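PDB 4TZM: protein HTP-2 from Caenorhabditis elegans, which binds a closure motif of HTP-3 through its HORMA domain and probably helps assemble the meiotic chromosome axis. Local coordinates for residues A[109-114]-A[122-127]. Numbering follows the deposited sequence.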
loop_
_atom_site.group_PDB
_atom_site.type_symbol
_atom_site.label_atom_id
_atom_site.label_comp_id
_atom_site.label_asym_id
_atom_site.label_seq_id
_atom_site.Cartn_x
_atom_site.Cartn_y
_atom_site.Cartn_z
ATOM N N SER A 109 3.277 0.345 -7.279
ATOM C CA SER A 109 2.060 -0.090 -7.948
ATOM C C SER A 109 2.074 -1.570 -8.300
ATOM O O SER A 109 3.100 -2.120 -8.718
ATOM C CB SER A 109 1.827 0.737 -9.214
ATOM O OG SER A 109 1.500 2.076 -8.891
ATOM N N LEU A 110 0.926 -2.207 -8.104
ATOM C CA LEU A 110 0.683 -3.542 -8.621
ATOM C C LEU A 110 0.113 -3.402 -10.026
ATOM O O LEU A 110 -0.995 -2.898 -10.202
ATOM C CB LEU A 110 -0.276 -4.316 -7.720
ATOM C CG LEU A 110 -0.717 -5.666 -8.283
ATOM C CD1 LEU A 110 0.499 -6.493 -8.672
ATOM C CD2 LEU A 110 -1.578 -6.418 -7.285
ATOM N N VAL A 111 0.873 -3.846 -11.020
ATOM C CA VAL A 111 0.527 -3.604 -12.414
ATOM C C VAL A 111 0.180 -4.889 -13.161
ATOM O O VAL A 111 0.975 -5.827 -13.203
ATOM C CB VAL A 111 1.684 -2.890 -13.141
ATOM C CG1 VAL A 111 1.413 -2.808 -14.633
ATOM C CG2 VAL A 111 1.902 -1.506 -12.551
ATOM N N VAL A 112 -1.012 -4.924 -13.752
ATOM C CA VAL A 112 -1.452 -6.095 -14.501
ATOM C C VAL A 112 -1.498 -5.810 -16.001
ATOM O O VAL A 112 -2.122 -4.847 -16.446
ATOM C CB VAL A 112 -2.834 -6.575 -14.031
ATOM C CG1 VAL A 112 -3.227 -7.849 -14.762
ATOM C CG2 VAL A 112 -2.827 -6.802 -12.526
ATOM N N THR A 113 -0.818 -6.653 -16.772
ATOM C CA THR A 113 -0.781 -6.530 -18.226
ATOM C C THR A 113 -1.141 -7.860 -18.877
ATOM O O THR A 113 -0.992 -8.911 -18.258
ATOM C CB THR A 113 0.607 -6.092 -18.732
ATOM O OG1 THR A 113 1.595 -7.039 -18.301
ATOM C CG2 THR A 113 0.966 -4.713 -18.203
ATOM N N GLU A 114 -1.603 -7.818 -20.123
ATOM C CA GLU A 114 -1.919 -9.045 -20.848
ATOM C C GLU A 114 -0.643 -9.799 -21.230
ATOM O O GLU A 114 -0.567 -11.019 -21.088
ATOM C CB GLU A 114 -2.756 -8.739 -22.095
ATOM C CG GLU A 114 -2.170 -7.681 -23.015
ATOM C CD GLU A 114 -2.970 -7.516 -24.293
ATOM O OE1 GLU A 114 -3.930 -8.290 -24.501
ATOM O OE2 GLU A 114 -2.640 -6.611 -25.090
ATOM N N ILE A 122 -3.661 -3.088 -17.956
ATOM C CA ILE A 122 -5.102 -3.270 -18.054
ATOM C C ILE A 122 -5.733 -3.088 -16.675
ATOM O O ILE A 122 -6.950 -2.944 -16.549
ATOM C CB ILE A 122 -5.467 -4.658 -18.623
ATOM C CG1 ILE A 122 -5.134 -5.764 -17.617
ATOM C CG2 ILE A 122 -4.744 -4.899 -19.943
ATOM C CD1 ILE A 122 -5.825 -7.086 -17.913
ATOM N N GLU A 123 -4.888 -3.089 -15.645
ATOM C CA GLU A 123 -5.326 -2.858 -14.269
ATOM C C GLU A 123 -4.155 -2.424 -13.387
ATOM O O GLU A 123 -3.078 -3.017 -13.443
ATOM C CB GLU A 123 -5.980 -4.117 -13.694
ATOM C CG GLU A 123 -6.514 -3.957 -12.281
ATOM C CD GLU A 123 -7.476 -5.065 -11.893
ATOM O OE1 GLU A 123 -8.642 -5.038 -12.348
ATOM O OE2 GLU A 123 -7.066 -5.965 -11.132
ATOM N N VAL A 124 -4.366 -1.386 -12.579
ATOM C CA VAL A 124 -3.322 -0.879 -11.690
ATOM C C VAL A 124 -3.847 -0.569 -10.291
ATOM O O VAL A 124 -4.848 0.129 -10.135
ATOM C CB VAL A 124 -2.668 0.406 -12.249
ATOM C CG1 VAL A 124 -1.724 1.016 -11.223
ATOM C CG2 VAL A 124 -1.927 0.118 -13.541
ATOM N N PHE A 125 -3.168 -1.092 -9.277
ATOM C CA PHE A 125 -3.404 -0.676 -7.901
ATOM C C PHE A 125 -2.188 0.095 -7.399
ATOM O O PHE A 125 -1.119 -0.485 -7.206
ATOM C CB PHE A 125 -3.692 -1.881 -7.006
ATOM C CG PHE A 125 -5.080 -2.425 -7.159
ATOM C CD1 PHE A 125 -5.383 -3.318 -8.175
ATOM C CD2 PHE A 125 -6.090 -2.038 -6.288
ATOM C CE1 PHE A 125 -6.668 -3.821 -8.319
ATOM C CE2 PHE A 125 -7.376 -2.535 -6.425
ATOM C CZ PHE A 125 -7.666 -3.429 -7.442
ATOM N N SER A 126 -2.353 1.399 -7.196
ATOM C CA SER A 126 -1.221 2.267 -6.881
ATOM C C SER A 126 -1.292 2.852 -5.476
ATOM O O SER A 126 -2.368 3.205 -4.987
ATOM C CB SER A 126 -1.126 3.401 -7.903
ATOM O OG SER A 126 -2.294 4.200 -7.889
ATOM N N MET A 127 -0.136 2.941 -4.829
ATOM C CA MET A 127 -0.028 3.592 -3.530
ATOM C C MET A 127 1.036 4.689 -3.592
ATOM O O MET A 127 2.233 4.405 -3.641
ATOM C CB MET A 127 0.302 2.569 -2.436
ATOM C CG MET A 127 0.139 3.105 -1.016
ATOM S SD MET A 127 0.290 1.841 0.270
ATOM C CE MET A 127 -0.765 0.552 -0.382
#
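Strands 109-113 and 123-127 run antiparallel, their short axes at 175°, as the two arms of a hairpin. Leu110 and Phe125 form a hydrogen-bonded pair: Leu110 N gives to Phe125 O at 2.8 Å, and Phe125 N returns to Leu110 O at 3.0 Å. Val112 N reaches Glu123 O at 2.8 Å, nearly along the C=O axis. Val112 O accepts twice, strongly from Ile122 N at 2.8 Å and weakly from Glu123 N at 3.4 Å.

Val112 and Ile122 have the largest shares of the contact. Val112 CB lies against Glu123 O and 4.0 Å from Glu123 CB. Val112 CG1, anti to the backbone N, meets Ile122 CG1 at 4.0 Å and then Ile122 CD1. Val112 CG2, beside the backbone N, stays near Glu123 O. Ile122 crosses Val112 obliquely; its CG1, in the crowded position between N and the carbonyl carbon (chi1 70°), rests 3.4 Å from Val112 O.

Leu110, Val112, Glu123 and Phe125 share one face, where Leu110 and Phe125 pack on Val53 of helix 35-56. Glu123 OE2 lies in plane at the edge of the Phe125 ring, while Glu123 OE1 forms a salt bridge with Arg57 and a hydrogen bond with Ser248 OG. Strands 193-201 and 240-248 extend the sheet.

Ile122 and Glu123 together oppose Val112, a classic beta bulge at the loop end of this hairpin in the HORMA-domain sheet.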